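Local coordinates for protein NLP/P60 (Enterococcus faecium, PDB 6B8C) that hydrolyses bacterial peptidoglycan, probably as an endopeptidase cutting its stem peptides through an NlpC/P60 domain, and generates muropeptides that enhance host immunity, at residues 48-51 against 52-55; 56-59 against 60-64; 83-86 against 87-91. All coordinates share one frame; numbering follows the deposited sequence.

Interaction 1: residues 48-51 against 52-55; sequences KDPS and GFDC
A tight two-residue beta hairpin, closed by a type I turn from Asp49 to Gly52, brings Lys48 and Asp49 back against Gly52 and Phe53. The turn is fastened by Gly52 N, which donates to Asp49 O over 2.9 Å with an N-H...O angle of 165°. An Asx turn is laid over this backbone bond. Asp49 OD1 takes the backbone N of Ser51 on its anti lone pair at 3.0 Å and the Ser51 hydroxyl, OG, on its syn lone pair at 2.7 Å. One carboxylate oxygen is thus gripped twice, which fixes the rotation of the carboxylate and holds both Asp49 and Ser51 over the turn. Their first torsions make this possible: at 58° and 80°, CG of Asp49 and OG of Ser51 each lie between N and C of their own backbone. The ring of Phe53 is the apolar half of the example. It slides beneath the Asp49-Pro50 peptide, with Asp49 O 3.4 Å above its plane and over its centre, while Pro50 CD reaches Phe53 CZ at 4.1 Å and the two side chains cross obliquely. At the far end, Asp54 leaves the hairpin as the N-cap of the next helix, its OD1 accepting from Gly57 N. The hairpin therefore runs straight into helix 55-67 and folds back on it: Pro50 and Phe53 both meet Tyr61, Lys48 lies on Arg60, and Phe53 is also bonded through its backbone to Pro42 and Val44.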
ATOM      1  N   LYS A  48      11.702   5.891   2.465  1.00 62.60           N
ATOM      2  CA  LYS A  48      11.477   4.520   2.903  1.00 65.56           C
ATOM      3  C   LYS A  48      11.348   4.371   4.419  1.00 65.59           C
ATOM      4  O   LYS A  48      11.382   3.237   4.917  1.00 66.91           O
ATOM      5  CB  LYS A  48      12.604   3.616   2.396  1.00 68.94           C
ATOM      6  CG  LYS A  48      12.666   3.449   0.882  1.00 70.80           C
ATOM      7  CD  LYS A  48      13.804   2.514   0.496  1.00 75.38           C
ATOM      8  CE  LYS A  48      13.610   1.906  -0.886  1.00 78.36           C
ATOM      9  NZ  LYS A  48      14.583   0.802  -1.150  1.00 83.12           N
ATOM     10  N   ASP A  49      11.204   5.463   5.164  1.00 63.91           N
ATOM     11  CA  ASP A  49      11.160   5.401   6.619  1.00 65.53           C
ATOM     12  C   ASP A  49      10.228   6.494   7.125  1.00 61.80           C
ATOM     13  O   ASP A  49       9.775   7.342   6.347  1.00 59.24           O
ATOM     14  CB  ASP A  49      12.570   5.533   7.212  1.00 70.83           C
ATOM     15  CG  ASP A  49      13.257   6.817   6.814  1.00 75.74           C
ATOM     16  OD1 ASP A  49      12.808   7.895   7.258  1.00 75.19           O
ATOM     17  OD2 ASP A  49      14.260   6.742   6.067  1.00 79.77           O
ATOM     18  N   PRO A  50       9.896   6.486   8.428  1.00 65.06           N
ATOM     19  CA  PRO A  50       8.879   7.431   8.936  1.00 62.51           C
ATOM     20  C   PRO A  50       9.238   8.911   8.822  1.00 59.52           C
ATOM     21  O   PRO A  50       8.378   9.748   9.124  1.00 57.95           O
ATOM     22  CB  PRO A  50       8.727   7.023  10.408  1.00 63.79           C
ATOM     23  CG  PRO A  50       9.076   5.585  10.425  1.00 66.37           C
ATOM     24  CD  PRO A  50      10.189   5.437   9.424  1.00 67.02           C
ATOM     25  N   SER A  51      10.454   9.275   8.413  1.00 63.43           N
ATOM     26  CA  SER A  51      10.721  10.685   8.148  1.00 62.04           C
ATOM     27  C   SER A  51      10.132  11.144   6.821  1.00 60.20           C
ATOM     28  O   SER A  51      10.044  12.352   6.578  1.00 60.80           O
ATOM     29  CB  SER A  51      12.226  10.966   8.169  1.00 64.75           C
ATOM     30  OG  SER A  51      12.838  10.592   6.948  1.00 67.45           O
ATOM     31  N   GLY A  52       9.737  10.211   5.961  1.00 59.88           N
ATOM     32  CA  GLY A  52       9.097  10.533   4.705  1.00 57.89           C
ATOM     33  C   GLY A  52       8.919   9.287   3.867  1.00 57.47           C
ATOM     34  O   GLY A  52       9.839   8.474   3.754  1.00 58.48           O
ATOM     35  N   PHE A  53       7.738   9.124   3.282  1.00 58.93           N
ATOM     36  CA  PHE A  53       7.399   7.960   2.482  1.00 58.26           C
ATOM     37  C   PHE A  53       6.957   8.388   1.093  1.00 58.71           C
ATOM     38  O   PHE A  53       6.336   9.441   0.917  1.00 57.14           O
ATOM     39  CB  PHE A  53       6.251   7.150   3.101  1.00 56.44           C
ATOM     40  CG  PHE A  53       6.625   6.367   4.316  1.00 55.80           C
ATOM     41  CD1 PHE A  53       7.577   5.366   4.251  1.00 57.31           C
ATOM     42  CD2 PHE A  53       5.978   6.594   5.518  1.00 55.28           C
ATOM     43  CE1 PHE A  53       7.901   4.629   5.371  1.00 57.94           C
ATOM     44  CE2 PHE A  53       6.299   5.860   6.643  1.00 56.22           C
ATOM     45  CZ  PHE A  53       7.263   4.876   6.568  1.00 56.96           C
ATOM     46  N   ASP A  54       7.263   7.556   0.109  1.00 56.83           N
ATOM     47  CA  ASP A  54       6.493   7.541  -1.120  1.00 57.84           C
ATOM     48  C   ASP A  54       5.560   6.333  -1.063  1.00 58.12           C
ATOM     49  O   ASP A  54       5.529   5.602  -0.069  1.00 57.96           O
ATOM     50  CB  ASP A  54       7.406   7.536  -2.351  1.00 60.66           C
ATOM     51  CG  ASP A  54       8.293   6.302  -2.436  1.00 64.88           C
ATOM     52  OD1 ASP A  54       8.183   5.396  -1.582  1.00 66.28           O
ATOM     53  OD2 ASP A  54       9.109   6.244  -3.378  1.00 67.99           O
ATOM     54  N   CYS A  55       4.799   6.116  -2.139  1.00 60.13           N
ATOM     55  CA  CYS A  55       3.751   5.098  -2.096  1.00 60.24           C
ATOM     56  C   CYS A  55       4.327   3.720  -1.781  1.00 61.11           C
ATOM     57  O   CYS A  55       3.836   3.023  -0.887  1.00 61.20           O
ATOM     58  CB  CYS A  55       2.958   5.080  -3.409  1.00 60.50           C
ATOM     59  SG  CYS A  55       3.890   4.745  -4.929  1.00 62.58           S
TER

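Interaction 2: residues 56-59 against 60-64; sequences SGFT and RYVYL
The Phe58 ring carries a methyl group of Val62 over one face, one turn further along the helix. CG2 sits 4.1 Å from the ring centroid and 26° off the normal, a CH-pi contact whose closest atom pair is Phe58 CE1 with Val62 CG2 at 3.7 Å. The two side chains run side by side in the same direction, since CG of Phe58 is anti to its own N (chi1 171°) and leaves the ring lying alongside the valine. The Tyr63 ring is met differently: Thr59 O lies at its edge, in plane, 3.4 Å from CD1. The Tyr61 ring meets Tyr38 edge-to-face.

The backbone beneath them is a run of i to i+4 bonds, from Arg60 N to Ser56 O at 2.9 Å through to Tyr63 N to Thr59 O at 3.0 Å. Ser56 O also accepts from Gln78 NE2 and Thr59 OG1 is bonded to Gln78 OE1, while the polar ends of Arg60 and Tyr63 are held by Asp70, in a salt bridge, and by Gly93 O.

With Val62 against Ile31 and Ala35 of helix 28-36, and Thr59 against Val107 and Ile109 of strand 106-112, the arrangement is that of the buried helix packed on an antiparallel sheet, as in the papain-like fold of NlpC/P60 domains.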
ATOM      1  N   SER A  56       5.392   3.324  -2.481  1.00 63.51           N
ATOM      2  CA  SER A  56       5.937   1.979  -2.304  1.00 65.41           C
ATOM      3  C   SER A  56       6.735   1.852  -1.008  1.00 64.99           C
ATOM      4  O   SER A  56       6.737   0.784  -0.380  1.00 64.45           O
ATOM      5  CB  SER A  56       6.800   1.598  -3.508  1.00 67.76           C
ATOM      6  OG  SER A  56       7.744   2.612  -3.804  1.00 68.90           O
ATOM      7  N   GLY A  57       7.432   2.919  -0.607  1.00 63.06           N
ATOM      8  CA  GLY A  57       8.189   2.874   0.635  1.00 62.04           C
ATOM      9  C   GLY A  57       7.300   2.660   1.843  1.00 61.10           C
ATOM     10  O   GLY A  57       7.656   1.927   2.766  1.00 63.01           O
ATOM     11  N   PHE A  58       6.114   3.267   1.831  1.00 60.34           N
ATOM     12  CA  PHE A  58       5.176   3.119   2.938  1.00 59.00           C
ATOM     13  C   PHE A  58       4.711   1.670   3.088  1.00 60.40           C
ATOM     14  O   PHE A  58       4.774   1.094   4.184  1.00 60.04           O
ATOM     15  CB  PHE A  58       3.996   4.066   2.714  1.00 57.01           C
ATOM     16  CG  PHE A  58       2.863   3.854   3.659  1.00 55.57           C
ATOM     17  CD1 PHE A  58       3.046   4.005   5.019  1.00 54.50           C
ATOM     18  CD2 PHE A  58       1.606   3.515   3.186  1.00 55.65           C
ATOM     19  CE1 PHE A  58       1.998   3.813   5.895  1.00 54.91           C
ATOM     20  CE2 PHE A  58       0.553   3.319   4.058  1.00 55.39           C
ATOM     21  CZ  PHE A  58       0.749   3.468   5.413  1.00 55.38           C
ATOM     22  N   THR A  59       4.246   1.064   1.992  1.00 60.41           N
ATOM     23  CA  THR A  59       3.777  -0.319   2.050  1.00 62.84           C
ATOM     24  C   THR A  59       4.909  -1.275   2.409  1.00 65.65           C
ATOM     25  O   THR A  59       4.717  -2.212   3.203  1.00 66.34           O
ATOM     26  CB  THR A  59       3.142  -0.716   0.715  1.00 63.51           C
ATOM     27  OG1 THR A  59       4.129  -0.664  -0.322  1.00 65.00           O
ATOM     28  CG2 THR A  59       2.005   0.231   0.362  1.00 61.40           C
ATOM     29  N   ARG A  60       6.098  -1.059   1.833  1.00 63.92           N
ATOM     30  CA  ARG A  60       7.242  -1.890   2.185  1.00 67.35           C
ATOM     31  C   ARG A  60       7.566  -1.781   3.667  1.00 64.60           C
ATOM     32  O   ARG A  60       7.854  -2.789   4.321  1.00 65.73           O
ATOM     33  CB  ARG A  60       8.459  -1.499   1.348  1.00 71.29           C
ATOM     34  CG  ARG A  60       9.699  -2.310   1.680  1.00 76.39           C
ATOM     35  CD  ARG A  60      10.825  -2.069   0.691  1.00 78.98           C
ATOM     36  NE  ARG A  60      11.732  -1.012   1.123  1.00 78.57           N
ATOM     37  CZ  ARG A  60      12.759  -1.201   1.944  1.00 81.15           C
ATOM     38  NH1 ARG A  60      13.535  -0.181   2.286  1.00 81.76           N
ATOM     39  NH2 ARG A  60      13.009  -2.412   2.430  1.00 83.75           N
ATOM     40  N   TYR A  61       7.517  -0.566   4.218  1.00 67.08           N
ATOM     41  CA  TYR A  61       7.838  -0.375   5.626  1.00 65.20           C
ATOM     42  C   TYR A  61       6.819  -1.063   6.523  1.00 65.19           C
ATOM     43  O   TYR A  61       7.187  -1.692   7.523  1.00 65.79           O
ATOM     44  CB  TYR A  61       7.913   1.119   5.941  1.00 61.64           C
ATOM     45  CG  TYR A  61       8.537   1.423   7.282  1.00 61.01           C
ATOM     46  CD1 TYR A  61       7.748   1.685   8.396  1.00 59.70           C
ATOM     47  CD2 TYR A  61       9.918   1.434   7.436  1.00 62.18           C
ATOM     48  CE1 TYR A  61       8.320   1.957   9.625  1.00 60.37           C
ATOM     49  CE2 TYR A  61      10.499   1.701   8.661  1.00 62.74           C
ATOM     50  CZ  TYR A  61       9.697   1.962   9.752  1.00 61.56           C
ATOM     51  OH  TYR A  61      10.274   2.233  10.972  1.00 61.52           O
ATOM     52  N   VAL A  62       5.534  -0.951   6.184  1.00 63.50           N
ATOM     53  CA  VAL A  62       4.499  -1.613   6.977  1.00 64.81           C
ATOM     54  C   VAL A  62       4.723  -3.122   6.989  1.00 68.79           C
ATOM     55  O   VAL A  62       4.722  -3.767   8.050  1.00 69.01           O
ATOM     56  CB  VAL A  62       3.101  -1.248   6.446  1.00 63.03           C
ATOM     57  CG1 VAL A  62       2.031  -2.055   7.157  1.00 64.13           C
ATOM     58  CG2 VAL A  62       2.847   0.242   6.630  1.00 60.59           C
ATOM     59  N   TYR A  63       4.932  -3.708   5.804  1.00 65.11           N
ATOM     60  CA  TYR A  63       5.123  -5.152   5.747  1.00 71.60           C
ATOM     61  C   TYR A  63       6.422  -5.579   6.410  1.00 73.75           C
ATOM     62  O   TYR A  63       6.489  -6.669   6.984  1.00 76.16           O
ATOM     63  CB  TYR A  63       5.063  -5.634   4.302  1.00 75.10           C
ATOM     64  CG  TYR A  63       3.657  -5.988   3.912  1.00 77.48           C
ATOM     65  CD1 TYR A  63       2.781  -5.014   3.462  1.00 76.14           C
ATOM     66  CD2 TYR A  63       3.189  -7.288   4.042  1.00 81.41           C
ATOM     67  CE1 TYR A  63       1.486  -5.328   3.125  1.00 78.10           C
ATOM     68  CE2 TYR A  63       1.893  -7.612   3.708  1.00 82.82           C
ATOM     69  CZ  TYR A  63       1.046  -6.628   3.248  1.00 82.46           C
ATOM     70  OH  TYR A  63      -0.249  -6.939   2.911  1.00 86.98           O
ATOM     71  N   LEU A  64       7.450  -4.734   6.365  1.00 73.07           N
ATOM     72  CA  LEU A  64       8.698  -5.051   7.044  1.00 74.67           C
ATOM     73  C   LEU A  64       8.509  -5.066   8.554  1.00 74.80           C
ATOM     74  O   LEU A  64       9.033  -5.948   9.244  1.00 77.18           O
ATOM     75  CB  LEU A  64       9.768  -4.041   6.637  1.00 73.67           C
ATOM     76  CG  LEU A  64      11.226  -4.482   6.681  1.00 76.83           C
ATOM     77  CD1 LEU A  64      11.342  -5.968   6.395  1.00 80.78           C
ATOM     78  CD2 LEU A  64      12.006  -3.682   5.652  1.00 75.88           C
TER

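Interaction 3: residues 83-86 against 87-91; sequences TKIS and VSQAK
Ser86 and Gln89 meet through one backbone N-H and two oxygens of the serine. Gln89 N donates to Ser86 OG at 3.2 Å with an N-H...O angle of 150°, and more weakly to Ser86 O at 3.1 Å, where the angle falls to 126°. The hydroxyl is thus the straighter acceptor of a shared proton. Its position follows from a chi1 of 87°, which swings OG between N and C of its own backbone and over the following turn. The pair of bonds resembles an ST motif, its main-chain bond weak, just ahead of the type I turn from Val87 to Ala90. That turn is itself closed loosely, by a weak bond from Ala90 N to Val87 O at 3.3 Å. A little further on, Lys91 N is satisfied by Asp94 OD1.

The Gln89 side chain, extended beyond CG, reaches along the end of the strand. Its CG touches Ser86 OG at 3.3 Å, and its amide oxygen OE1 comes tightly against Ile85 CG1 at 3.1 Å; this is packing on a carbon. The aliphatic base joins in, with Gln89 CB 3.6 Å from Ile85 CD1. The isoleucine thus packs against both the aliphatic part of Gln89 and its amide oxygen.

The strand ahead of the turn, 83-85, is outermost on its side of the six-stranded sheet. It pairs with strand 138-141 through Thr83 to Ser141 and Ile85 to Ala139, while Val87 leans on Pro136 and the chain goes on to strand 95-98.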
ATOM      1  N   THR A  83      -0.716 -13.283  -4.362  1.00102.17           N
ATOM      2  CA  THR A  83      -1.464 -13.785  -5.511  1.00102.93           C
ATOM      3  C   THR A  83      -2.401 -12.699  -6.028  1.00 99.36           C
ATOM      4  O   THR A  83      -3.142 -12.090  -5.250  1.00 96.91           O
ATOM      5  CB  THR A  83      -2.253 -15.050  -5.153  1.00105.70           C
ATOM      6  OG1 THR A  83      -3.194 -15.345  -6.193  1.00107.17           O
ATOM      7  CG2 THR A  83      -2.991 -14.878  -3.833  1.00104.01           C
ATOM      8  N   LYS A  84      -2.347 -12.441  -7.335  1.00102.24           N
ATOM      9  CA  LYS A  84      -3.195 -11.418  -7.936  1.00 99.27           C
ATOM     10  C   LYS A  84      -4.666 -11.770  -7.765  1.00 99.68           C
ATOM     11  O   LYS A  84      -5.056 -12.942  -7.758  1.00102.87           O
ATOM     12  CB  LYS A  84      -2.862 -11.248  -9.418  1.00100.39           C
ATOM     13  CG  LYS A  84      -1.655 -10.364  -9.669  1.00 97.68           C
ATOM     14  CD  LYS A  84      -1.274 -10.340 -11.137  1.00 99.14           C
ATOM     15  CE  LYS A  84      -0.163  -9.334 -11.389  1.00 95.84           C
ATOM     16  NZ  LYS A  84       0.977  -9.520 -10.447  1.00 93.77           N
ATOM     17  N   ILE A  85      -5.491 -10.733  -7.625  1.00 99.28           N
ATOM     18  CA  ILE A  85      -6.887 -10.904  -7.248  1.00100.50           C
ATOM     19  C   ILE A  85      -7.645  -9.645  -7.652  1.00 98.01           C
ATOM     20  O   ILE A  85      -7.050  -8.594  -7.911  1.00 94.68           O
ATOM     21  CB  ILE A  85      -7.004 -11.200  -5.730  1.00100.27           C
ATOM     22  CG1 ILE A  85      -8.228 -12.063  -5.430  1.00103.07           C
ATOM     23  CG2 ILE A  85      -7.031  -9.912  -4.916  1.00 96.27           C
ATOM     24  CD1 ILE A  85      -8.261 -12.597  -4.010  1.00102.68           C
ATOM     25  N   SER A  86      -8.968  -9.757  -7.736  1.00100.83           N
ATOM     26  CA  SER A  86      -9.782  -8.598  -8.057  1.00 99.79           C
ATOM     27  C   SER A  86      -9.869  -7.665  -6.854  1.00 96.23           C
ATOM     28  O   SER A  86      -9.687  -8.071  -5.703  1.00 94.50           O
ATOM     29  CB  SER A  86     -11.186  -9.021  -8.496  1.00103.66           C
ATOM     30  OG  SER A  86     -12.047  -9.174  -7.380  1.00104.15           O
ATOM     31  N   VAL A  87     -10.143  -6.390  -7.136  1.00 95.70           N
ATOM     32  CA  VAL A  87     -10.283  -5.416  -6.058  1.00 94.37           C
ATOM     33  C   VAL A  87     -11.481  -5.757  -5.180  1.00 96.86           C
ATOM     34  O   VAL A  87     -11.493  -5.448  -3.982  1.00 95.45           O
ATOM     35  CB  VAL A  87     -10.383  -3.994  -6.643  1.00 93.26           C
ATOM     36  CG1 VAL A  87     -10.410  -2.951  -5.536  1.00 90.46           C
ATOM     37  CG2 VAL A  87      -9.223  -3.732  -7.595  1.00 92.72           C
ATOM     38  N   SER A  88     -12.495  -6.413  -5.750  1.00 96.40           N
ATOM     39  CA  SER A  88     -13.645  -6.834  -4.955  1.00 99.82           C
ATOM     40  C   SER A  88     -13.241  -7.848  -3.892  1.00101.44           C
ATOM     41  O   SER A  88     -13.732  -7.803  -2.758  1.00102.44           O
ATOM     42  CB  SER A  88     -14.725  -7.421  -5.863  1.00105.85           C
ATOM     43  OG  SER A  88     -15.084  -6.516  -6.893  1.00107.93           O
ATOM     44  N   GLN A  89     -12.338  -8.763  -4.240  1.00 99.45           N
ATOM     45  CA  GLN A  89     -11.908  -9.828  -3.346  1.00100.86           C
ATOM     46  C   GLN A  89     -10.727  -9.418  -2.470  1.00 97.57           C
ATOM     47  O   GLN A  89      -9.977 -10.284  -2.005  1.00 99.65           O
ATOM     48  CB  GLN A  89     -11.563 -11.074  -4.163  1.00104.11           C
ATOM     49  CG  GLN A  89     -12.667 -11.474  -5.131  1.00106.81           C
ATOM     50  CD  GLN A  89     -12.184 -12.396  -6.233  1.00108.63           C
ATOM     51  OE1 GLN A  89     -11.104 -12.974  -6.146  1.00108.32           O
ATOM     52  NE2 GLN A  89     -12.989 -12.535  -7.283  1.00110.83           N
ATOM     53  N   ALA A  90     -10.548  -8.120  -2.239  1.00101.73           N
ATOM     54  CA  ALA A  90      -9.455  -7.615  -1.418  1.00 96.33           C
ATOM     55  C   ALA A  90      -9.926  -7.485   0.025  1.00 93.83           C
ATOM     56  O   ALA A  90     -10.882  -6.756   0.310  1.00 92.76           O
ATOM     57  CB  ALA A  90      -8.957  -6.270  -1.945  1.00 92.77           C
ATOM     58  N   LYS A  91      -9.262  -8.196   0.928  1.00 93.09           N
ATOM     59  CA  LYS A  91      -9.525  -8.090   2.354  1.00 91.52           C
ATOM     60  C   LYS A  91      -8.545  -7.106   2.989  1.00 86.90           C
ATOM     61  O   LYS A  91      -7.589  -6.645   2.361  1.00 83.84           O
ATOM     62  CB  LYS A  91      -9.438  -9.471   3.013  1.00 94.95           C
ATOM     63  CG  LYS A  91     -10.326 -10.522   2.339  1.00 99.67           C
ATOM     64  CD  LYS A  91     -10.110 -11.925   2.904  1.00104.96           C
ATOM     65  CE  LYS A  91     -10.719 -12.087   4.292  1.00106.62           C
ATOM     66  NZ  LYS A  91     -10.655 -13.498   4.776  1.00110.91           N
TER

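Overall arrangement
Along the chain the three contacts come in series, none nested within or crossing another. Interaction 1 closes the small hairpin of strands 48-49 and 52-53, and interaction 2 begins where it ends, on the first turns of helix 55-67. Their centres are about 8 Å apart and they touch, for example Phe53 CD1 on Phe58 N at 3.5 Å, so hairpin and helix form one continuous unit. Interaction 3 starts on strand 83-85 and runs into the loop after it, on the opposite side of the chain's centre, with its centre about 19 Å from that of interaction 2 and about 25 Å from that of interaction 1. The helix packs on the sheet of which strand 83-85 is an outermost strand.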